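Local coordinates for protein RNA-directed RNA polymerase (Infectious pancreatic necrosis virus, PDB 2YI9) that copies RNA as the RNA-dependent RNA polymerase of the virus, adding ribonucleotides from their triphosphates to a growing chain, and probably also becomes covalently linked to the genomic RNA, at residues M384-N389 and F475-N480; I401-G406 and L482-V487; A64-V69 and T99-P104. All coordinates share one frame; numbering follows the deposited sequence.

Contact 1: M384-N389 and F475-N480; sequences MIYADN and FTFLNN. With MG (magnesium ion), chain F.
The aromatic part of the interface is an edge-to-face pair between Tyr386 and Phe477. Their planes stand at 74° and their centroids lie 4.9 Å apart, with CE2 of Phe477 over the centre of the tyrosine ring. Tyr386 holds CG anti to its N (chi1 -171°), which swings the ring back toward the helix although its CB points away. The apolar part continues at the turn: CB of Ala387 rests 3.5 Å from CD2 of Phe477, and the CA of the same alanine lies over one face of that ring.

Polar groups flank this packing without bonding across it. CB of Asn480 approaches the backbone N of Asp388 at 3.6 Å, and the two side chains run alongside each other, carboxylate and amide planes 30° apart.

The type II' turn from Tyr386 to Asn389 is held by its own bonds and by His481 and Ser484 of helix 476-493, which bond to Ala387 N and O. O of Tyr386 accepts from Asn389 N and ND2 on opposite faces of its carbonyl plane. The bond from Asn389 ND2 to Tyr386 O, 3.0 Å long, steadies the amide whose OD1 binds magnesium at 2.1 Å. The Ala-Asp-Asn hairpin backed by a helix is the motif C of birnavirus polymerases, set against the motif B helix.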
loop_
_atom_site.group_PDB
_atom_site.type_symbol
_atom_site.label_atom_id
_atom_site.label_comp_id
_atom_site.label_asym_id
_atom_site.label_seq_id
_atom_site.Cartn_x
_atom_site.Cartn_y
_atom_site.Cartn_z
ATOM N N MET A 384 -13.011 12.473 4.404
ATOM C CA MET A 384 -12.464 11.651 3.323
ATOM C C MET A 384 -11.497 10.645 3.954
ATOM O O MET A 384 -10.846 10.961 4.956
ATOM C CB MET A 384 -11.758 12.479 2.233
ATOM C CG MET A 384 -12.621 13.562 1.597
ATOM S SD MET A 384 -11.656 14.394 0.317
ATOM C CE MET A 384 -12.515 15.964 0.239
ATOM N N ILE A 385 -11.428 9.430 3.392
ATOM C CA ILE A 385 -10.570 8.373 3.931
ATOM C C ILE A 385 -9.699 7.746 2.828
ATOM O O ILE A 385 -10.194 7.396 1.754
ATOM C CB ILE A 385 -11.414 7.264 4.667
ATOM C CG1 ILE A 385 -12.343 7.846 5.768
ATOM C CG2 ILE A 385 -10.511 6.110 5.229
ATOM C CD1 ILE A 385 -13.500 6.896 6.220
ATOM N N TYR A 386 -8.431 7.540 3.135
ATOM C CA TYR A 386 -7.513 6.832 2.237
ATOM C C TYR A 386 -6.556 6.014 3.103
ATOM O O TYR A 386 -5.627 6.580 3.670
ATOM C CB TYR A 386 -6.729 7.798 1.328
ATOM C CG TYR A 386 -5.961 7.055 0.257
ATOM C CD1 TYR A 386 -6.563 6.719 -0.953
ATOM C CD2 TYR A 386 -4.644 6.646 0.470
ATOM C CE1 TYR A 386 -5.857 6.060 -1.953
ATOM C CE2 TYR A 386 -3.936 5.954 -0.516
ATOM C CZ TYR A 386 -4.547 5.674 -1.731
ATOM O OH TYR A 386 -3.894 4.982 -2.719
ATOM N N ALA A 387 -6.801 4.707 3.230
ATOM C CA ALA A 387 -5.988 3.818 4.065
ATOM C C ALA A 387 -5.823 4.455 5.475
ATOM O O ALA A 387 -6.826 4.762 6.097
ATOM C CB ALA A 387 -4.619 3.529 3.400
ATOM N N ASP A 388 -4.580 4.708 5.936
ATOM C CA ASP A 388 -4.294 5.307 7.244
ATOM C C ASP A 388 -4.375 6.854 7.264
ATOM O O ASP A 388 -3.880 7.469 8.207
ATOM C CB ASP A 388 -2.929 4.814 7.773
ATOM C CG ASP A 388 -1.776 5.143 6.850
ATOM O OD1 ASP A 388 -1.995 5.175 5.618
ATOM O OD2 ASP A 388 -0.647 5.353 7.357
ATOM N N ASN A 389 -4.985 7.478 6.233
ATOM C CA ASN A 389 -5.152 8.941 6.171
ATOM C C ASN A 389 -6.617 9.294 6.307
ATOM O O ASN A 389 -7.479 8.688 5.651
ATOM C CB ASN A 389 -4.633 9.526 4.834
ATOM C CG ASN A 389 -3.221 9.127 4.523
ATOM O OD1 ASN A 389 -2.282 9.720 5.007
ATOM N ND2 ASN A 389 -3.035 8.078 3.745
ATOM N N PHE A 475 -2.976 -6.839 1.840
ATOM C CA PHE A 475 -4.115 -6.209 2.543
ATOM C C PHE A 475 -3.725 -4.963 3.337
ATOM O O PHE A 475 -4.542 -4.473 4.114
ATOM C CB PHE A 475 -4.796 -7.253 3.468
ATOM C CG PHE A 475 -5.809 -8.132 2.769
ATOM C CD1 PHE A 475 -5.444 -8.914 1.669
ATOM C CD2 PHE A 475 -7.134 -8.180 3.207
ATOM C CE1 PHE A 475 -6.385 -9.720 1.020
ATOM C CE2 PHE A 475 -8.071 -8.982 2.557
ATOM C CZ PHE A 475 -7.697 -9.734 1.457
ATOM N N THR A 476 -2.475 -4.456 3.175
ATOM C CA THR A 476 -2.028 -3.264 3.926
ATOM C C THR A 476 -3.021 -2.104 3.812
ATOM O O THR A 476 -3.471 -1.600 4.842
ATOM C CB THR A 476 -0.602 -2.808 3.553
ATOM O OG1 THR A 476 0.300 -3.879 3.795
ATOM C CG2 THR A 476 -0.148 -1.580 4.373
ATOM N N PHE A 477 -3.338 -1.681 2.564
ATOM C CA PHE A 477 -4.253 -0.573 2.296
ATOM C C PHE A 477 -5.642 -0.862 2.931
ATOM O O PHE A 477 -6.167 -0.021 3.650
ATOM C CB PHE A 477 -4.400 -0.323 0.762
ATOM C CG PHE A 477 -5.479 0.718 0.474
ATOM C CD1 PHE A 477 -6.830 0.357 0.421
ATOM C CD2 PHE A 477 -5.153 2.054 0.305
ATOM C CE1 PHE A 477 -7.826 1.323 0.272
ATOM C CE2 PHE A 477 -6.157 3.016 0.110
ATOM C CZ PHE A 477 -7.483 2.647 0.111
ATOM N N LEU A 478 -6.224 -2.030 2.624
ATOM C CA LEU A 478 -7.566 -2.431 3.096
ATOM C C LEU A 478 -7.697 -2.437 4.614
ATOM O O LEU A 478 -8.655 -1.878 5.130
ATOM C CB LEU A 478 -7.976 -3.811 2.521
ATOM C CG LEU A 478 -8.064 -3.930 0.984
ATOM C CD1 LEU A 478 -8.171 -5.401 0.562
ATOM C CD2 LEU A 478 -9.224 -3.082 0.404
ATOM N N ASN A 479 -6.730 -3.058 5.322
ATOM C CA ASN A 479 -6.732 -3.143 6.782
ATOM C C ASN A 479 -6.603 -1.757 7.406
ATOM O O ASN A 479 -7.329 -1.462 8.363
ATOM C CB ASN A 479 -5.622 -4.093 7.285
ATOM C CG ASN A 479 -5.842 -5.543 6.890
ATOM O OD1 ASN A 479 -6.949 -5.946 6.558
ATOM N ND2 ASN A 479 -4.791 -6.356 6.884
ATOM N N ASN A 480 -5.707 -0.903 6.845
ATOM C CA ASN A 480 -5.542 0.477 7.310
ATOM C C ASN A 480 -6.818 1.273 7.112
ATOM O O ASN A 480 -7.220 2.005 8.008
ATOM C CB ASN A 480 -4.367 1.175 6.606
ATOM C CG ASN A 480 -3.016 0.816 7.176
ATOM O OD1 ASN A 480 -2.891 0.176 8.223
ATOM N ND2 ASN A 480 -1.972 1.196 6.484
HETATM MG MG MG F . -1.611 11.609 5.692
HETATM O O HOH W 1 -0.581 13.270 6.409
HETATM O O HOH W 2 0.321 10.591 5.118
HETATM O O HOH W 3 -1.805 12.500 3.872
HETATM O O HOH W 4 -3.550 12.410 6.380
#

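Contact 2: I401-G406 and L482-V487; sequences IDLEKG and LMSTIV. With MG (magnesium ion), chain F.
CG of Leu403 lies anti to its carbonyl carbon (chi1 -57°) and the chain then extends, carrying both methyls to the helix; Met483, turned likewise at chi1, bends at chi3 (-72°) so that its CE curls toward Gly406. The contact lies in the polymerase palm, between the strand of motif A and the helix of motif B, whose segment axes approach to 9.8 Å at 122°.

The packing is buried and mostly aliphatic. CD1 of Leu403 sits 3.8 Å from CB of Met483 and meets OG of Ser484 at 3.6 Å, while its CD2 reaches more loosely, 4.3 Å, to CG2 of Val487. The leucine thus spans one helical turn, from Met483 to Val487. The Ser484 hydroxyl makes its polar bond to O of Ala387, in the neighbouring hairpin; its contact with the leucine methyl is van der Waals packing. CE of Met483 lies 3.3 Å from O of Gly406 in a close packing contact; that carbonyl accepts its hydrogen bond from ND2 of Asn409, a ligand of the bound potassium.

The adjacent residues Asp402 and Leu403 send their side chains to different sides: CB of Asp402 points away from the helix, and its OD1 binds magnesium at 2.1 Å while OD2 receives a 2.7 Å bond from water 1.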
loop_
_atom_site.group_PDB
_atom_site.type_symbol
_atom_site.label_atom_id
_atom_site.label_comp_id
_atom_site.label_asym_id
_atom_site.label_seq_id
_atom_site.Cartn_x
_atom_site.Cartn_y
_atom_site.Cartn_z
ATOM N N ILE A 401 -5.233 14.040 9.116
ATOM C CA ILE A 401 -4.985 13.148 10.241
ATOM C C ILE A 401 -4.341 11.867 9.745
ATOM O O ILE A 401 -4.717 11.357 8.688
ATOM C CB ILE A 401 -6.322 12.892 11.004
ATOM C CG1 ILE A 401 -6.879 14.202 11.622
ATOM C CG2 ILE A 401 -6.218 11.764 12.082
ATOM C CD1 ILE A 401 -8.366 14.324 11.517
ATOM N N ASP A 402 -3.371 11.341 10.503
ATOM C CA ASP A 402 -2.766 10.053 10.159
ATOM C C ASP A 402 -2.888 9.139 11.323
ATOM O O ASP A 402 -2.719 9.564 12.463
ATOM C CB ASP A 402 -1.263 10.192 9.818
ATOM C CG ASP A 402 -0.966 10.933 8.535
ATOM O OD1 ASP A 402 -1.675 10.705 7.537
ATOM O OD2 ASP A 402 -0.038 11.754 8.532
ATOM N N LEU A 403 -3.096 7.857 11.054
ATOM C CA LEU A 403 -2.990 6.857 12.121
ATOM C C LEU A 403 -1.490 6.852 12.462
ATOM O O LEU A 403 -0.651 7.078 11.569
ATOM C CB LEU A 403 -3.428 5.462 11.643
ATOM C CG LEU A 403 -4.851 5.351 11.066
ATOM C CD1 LEU A 403 -5.204 3.901 10.784
ATOM C CD2 LEU A 403 -5.915 6.066 11.975
ATOM N N GLU A 404 -1.154 6.704 13.738
ATOM C CA GLU A 404 0.257 6.712 14.139
ATOM C C GLU A 404 0.807 5.323 13.868
ATOM O O GLU A 404 0.321 4.356 14.464
ATOM C CB GLU A 404 0.392 7.108 15.624
ATOM C CG GLU A 404 1.815 7.080 16.150
ATOM C CD GLU A 404 1.974 7.322 17.641
ATOM O OE1 GLU A 404 0.984 7.164 18.389
ATOM O OE2 GLU A 404 3.119 7.588 18.074
ATOM N N LYS A 405 1.768 5.222 12.911
ATOM C CA LYS A 405 2.386 3.961 12.446
ATOM C C LYS A 405 1.254 2.949 12.219
ATOM O O LYS A 405 1.190 1.925 12.916
ATOM C CB LYS A 405 3.441 3.488 13.470
ATOM C CG LYS A 405 4.612 4.448 13.465
ATOM C CD LYS A 405 5.534 4.308 14.638
ATOM C CE LYS A 405 6.609 5.363 14.537
ATOM N NZ LYS A 405 6.182 6.657 15.125
ATOM N N GLY A 406 0.293 3.353 11.354
ATOM C CA GLY A 406 -0.975 2.670 11.075
ATOM C C GLY A 406 -1.016 1.170 11.264
ATOM O O GLY A 406 -1.817 0.650 12.047
ATOM N N LEU A 482 -9.879 0.169 6.962
ATOM C CA LEU A 482 -10.855 -0.302 7.935
ATOM C C LEU A 482 -10.595 0.341 9.320
ATOM O O LEU A 482 -11.537 0.763 9.983
ATOM C CB LEU A 482 -10.860 -1.854 8.006
ATOM C CG LEU A 482 -11.680 -2.486 9.158
ATOM C CD1 LEU A 482 -13.150 -1.990 9.136
ATOM C CD2 LEU A 482 -11.705 -3.959 9.013
ATOM N N MET A 483 -9.335 0.449 9.733
ATOM C CA MET A 483 -9.007 1.105 11.008
ATOM C C MET A 483 -9.396 2.581 10.990
ATOM O O MET A 483 -9.980 3.067 11.960
ATOM C CB MET A 483 -7.536 0.901 11.378
ATOM C CG MET A 483 -7.254 -0.545 11.791
ATOM S SD MET A 483 -5.593 -0.723 12.405
ATOM C CE MET A 483 -4.630 -0.560 10.884
ATOM N N SER A 484 -9.157 3.275 9.865
ATOM C CA SER A 484 -9.574 4.685 9.736
ATOM C C SER A 484 -11.102 4.792 9.749
ATOM O O SER A 484 -11.641 5.739 10.325
ATOM C CB SER A 484 -9.017 5.294 8.455
ATOM O OG SER A 484 -7.621 5.479 8.579
ATOM N N THR A 485 -11.801 3.792 9.147
ATOM C CA THR A 485 -13.266 3.734 9.121
ATOM C C THR A 485 -13.807 3.664 10.562
ATOM O O THR A 485 -14.786 4.343 10.868
ATOM C CB THR A 485 -13.741 2.546 8.251
ATOM O OG1 THR A 485 -13.401 2.826 6.899
ATOM C CG2 THR A 485 -15.256 2.281 8.367
ATOM N N ILE A 486 -13.164 2.853 11.431
ATOM C CA ILE A 486 -13.554 2.721 12.844
ATOM C C ILE A 486 -13.384 4.080 13.569
ATOM O O ILE A 486 -14.300 4.521 14.262
ATOM C CB ILE A 486 -12.790 1.561 13.548
ATOM C CG1 ILE A 486 -13.219 0.193 12.948
ATOM C CG2 ILE A 486 -12.986 1.602 15.099
ATOM C CD1 ILE A 486 -12.320 -1.020 13.346
ATOM N N VAL A 487 -12.233 4.739 13.370
ATOM C CA VAL A 487 -11.972 6.052 13.974
ATOM C C VAL A 487 -13.044 7.069 13.540
ATOM O O VAL A 487 -13.597 7.767 14.391
ATOM C CB VAL A 487 -10.529 6.555 13.693
ATOM C CG1 VAL A 487 -10.325 7.985 14.225
ATOM C CG2 VAL A 487 -9.493 5.593 14.298
HETATM MG MG MG F . -1.611 11.609 5.692
HETATM O O HOH W 4 -3.550 12.410 6.380
HETATM O O HOH W 1 -0.581 13.270 6.409
HETATM O O HOH W 2 0.321 10.591 5.118
HETATM O O HOH W 3 -1.805 12.500 3.872
#

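Contact 3: A64-V69 and T99-P104; sequences AIPTMV and TTAFYP
An edge of a small three-stranded antiparallel sheet is formed here: 65-72 is the central strand and 100-102 an outer one, with 92-98 on the far side. The pairing covers few residues, and the segment axes make an angle of 116°, well short of straight antiparallel strands. Ile65 and Phe102 form the hydrogen-bonded pair, with Ile65 N to Phe102 O at 2.8 Å and Phe102 N to Ile65 O at 2.9 Å. Pro66 and Ala101 make the adjoining non-hydrogen-bonded pair, their CA atoms only 3.8 Å apart. The next bond joins Thr67 N to Thr100 O at 2.9 Å.

Side chains add lighter contacts. Thr67 and Thr100 both put OG1 between the backbone N and the carbonyl carbon (chi1 51° and 54°), which brings the two OG1 atoms to a weak hydrogen bond of 3.3 Å. The same torsion in Thr67 sends its CG2 to the edge of the Phe102 ring, 3.6 Å from CD2. At the other end, CB of Ala64 packs 3.8 Å from CB of Ala101. The Ile65 side chain runs at about a right angle to that of Pro104, its CD1 4.0 Å from CG of the proline; Pro104 in turn adjoins Ile252 of a predicted GTP-binding site. Three main-chain bonds, with a weak hydroxyl bond and scattered apolar contacts, suggest that the backbone carries most of the pairing on this exposed edge.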
loop_
_atom_site.group_PDB
_atom_site.type_symbol
_atom_site.label_atom_id
_atom_site.label_comp_id
_atom_site.label_asym_id
_atom_site.label_seq_id
_atom_site.Cartn_x
_atom_site.Cartn_y
_atom_site.Cartn_z
ATOM N N ALA A 64 12.847 -23.910 11.439
ATOM C CA ALA A 64 13.736 -24.320 10.349
ATOM C C ALA A 64 12.962 -24.672 9.089
ATOM O O ALA A 64 11.772 -24.994 9.149
ATOM C CB ALA A 64 14.584 -25.505 10.807
ATOM N N ILE A 65 13.625 -24.539 7.933
ATOM C CA ILE A 65 13.018 -24.826 6.627
ATOM C C ILE A 65 13.793 -25.970 5.977
ATOM O O ILE A 65 15.024 -25.901 5.914
ATOM C CB ILE A 65 12.981 -23.572 5.692
ATOM C CG1 ILE A 65 12.318 -22.360 6.386
ATOM C CG2 ILE A 65 12.287 -23.899 4.333
ATOM C CD1 ILE A 65 12.382 -21.006 5.615
ATOM N N PRO A 66 13.095 -27.011 5.452
ATOM C CA PRO A 66 13.813 -28.090 4.743
ATOM C C PRO A 66 14.572 -27.556 3.532
ATOM O O PRO A 66 14.155 -26.573 2.902
ATOM C CB PRO A 66 12.684 -29.040 4.305
ATOM C CG PRO A 66 11.545 -28.758 5.288
ATOM C CD PRO A 66 11.630 -27.251 5.446
ATOM N N THR A 67 15.691 -28.209 3.198
ATOM C CA THR A 67 16.466 -27.843 2.012
ATOM C C THR A 67 15.661 -28.121 0.726
ATOM O O THR A 67 14.684 -28.877 0.748
ATOM C CB THR A 67 17.822 -28.543 2.014
ATOM O OG1 THR A 67 17.616 -29.938 2.236
ATOM C CG2 THR A 67 18.776 -27.954 3.062
ATOM N N MET A 68 16.068 -27.477 -0.382
ATOM C CA MET A 68 15.406 -27.623 -1.673
ATOM C C MET A 68 15.674 -28.968 -2.328
ATOM O O MET A 68 16.786 -29.500 -2.247
ATOM C CB MET A 68 15.783 -26.472 -2.617
ATOM C CG MET A 68 15.324 -25.110 -2.118
ATOM S SD MET A 68 13.519 -25.024 -1.936
ATOM C CE MET A 68 13.368 -23.561 -0.887
ATOM N N VAL A 69 14.638 -29.504 -2.980
ATOM C CA VAL A 69 14.657 -30.747 -3.759
ATOM C C VAL A 69 14.116 -30.392 -5.164
ATOM O O VAL A 69 13.181 -29.591 -5.282
ATOM C CB VAL A 69 13.831 -31.857 -3.055
ATOM C CG1 VAL A 69 13.348 -32.919 -4.039
ATOM C CG2 VAL A 69 14.633 -32.498 -1.930
ATOM N N THR A 99 15.637 -33.639 3.313
ATOM C CA THR A 99 15.731 -34.438 4.540
ATOM C C THR A 99 16.295 -33.649 5.720
ATOM O O THR A 99 16.178 -34.088 6.861
ATOM C CB THR A 99 16.551 -35.700 4.281
ATOM O OG1 THR A 99 17.857 -35.314 3.832
ATOM C CG2 THR A 99 15.891 -36.620 3.248
ATOM N N THR A 100 16.925 -32.495 5.447
ATOM C CA THR A 100 17.564 -31.665 6.465
ATOM C C THR A 100 16.934 -30.296 6.464
ATOM O O THR A 100 16.674 -29.741 5.397
ATOM C CB THR A 100 19.082 -31.578 6.178
ATOM O OG1 THR A 100 19.257 -31.135 4.834
ATOM C CG2 THR A 100 19.792 -32.910 6.378
ATOM N N ALA A 101 16.688 -29.742 7.643
ATOM C CA ALA A 101 16.090 -28.414 7.752
ATOM C C ALA A 101 17.038 -27.448 8.449
ATOM O O ALA A 101 17.716 -27.831 9.382
ATOM C CB ALA A 101 14.733 -28.479 8.464
ATOM N N PHE A 102 17.093 -26.195 7.981
ATOM C CA PHE A 102 17.994 -25.185 8.540
ATOM C C PHE A 102 17.289 -23.888 8.816
ATOM O O PHE A 102 16.233 -23.627 8.239
ATOM C CB PHE A 102 19.223 -24.962 7.628
ATOM C CG PHE A 102 20.061 -26.219 7.504
ATOM C CD1 PHE A 102 20.767 -26.716 8.599
ATOM C CD2 PHE A 102 20.076 -26.947 6.320
ATOM C CE1 PHE A 102 21.496 -27.907 8.502
ATOM C CE2 PHE A 102 20.812 -28.124 6.216
ATOM C CZ PHE A 102 21.521 -28.599 7.311
ATOM N N TYR A 103 17.866 -23.080 9.718
ATOM C CA TYR A 103 17.322 -21.775 10.064
ATOM C C TYR A 103 17.650 -20.780 8.968
ATOM O O TYR A 103 18.805 -20.714 8.535
ATOM C CB TYR A 103 17.848 -21.275 11.419
ATOM C CG TYR A 103 17.533 -22.222 12.554
ATOM C CD1 TYR A 103 16.220 -22.448 12.957
ATOM C CD2 TYR A 103 18.547 -22.912 13.215
ATOM C CE1 TYR A 103 15.922 -23.346 13.984
ATOM C CE2 TYR A 103 18.265 -23.776 14.275
ATOM C CZ TYR A 103 16.949 -23.991 14.653
ATOM O OH TYR A 103 16.640 -24.854 15.674
ATOM N N PRO A 104 16.637 -20.041 8.474
ATOM C CA PRO A 104 16.911 -19.037 7.413
ATOM C C PRO A 104 17.614 -17.795 7.959
ATOM O O PRO A 104 17.476 -17.464 9.136
ATOM C CB PRO A 104 15.514 -18.672 6.894
ATOM C CG PRO A 104 14.609 -18.867 8.097
ATOM C CD PRO A 104 15.207 -20.067 8.849
#

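How the contacts relate
Contacts 1 and 2 share helix 476-493 and the four-stranded palm sheet, and their centres are 7 Å apart. Contact 1 sets the hairpin turn on the helix, contact 2 the end of strand 397-403, and each supplies a ligand to the same magnesium, Asn389 from one and Asp402 from the other. Probable hydrogen bonds from Leu403 N to Asp388 O and from Ser484 OG to Ala387 O join them directly. Contact 2 is buried and mainly aliphatic; contact 1 is partly buried and centred on an aromatic pair, with polar side chains beside it. Contact 3, about 37 Å from contact 1 between centres, is a surface pairing held by strand hydrogen bonds, whereas within each palm contact the two segments meet by packing, without a hydrogen bond between them.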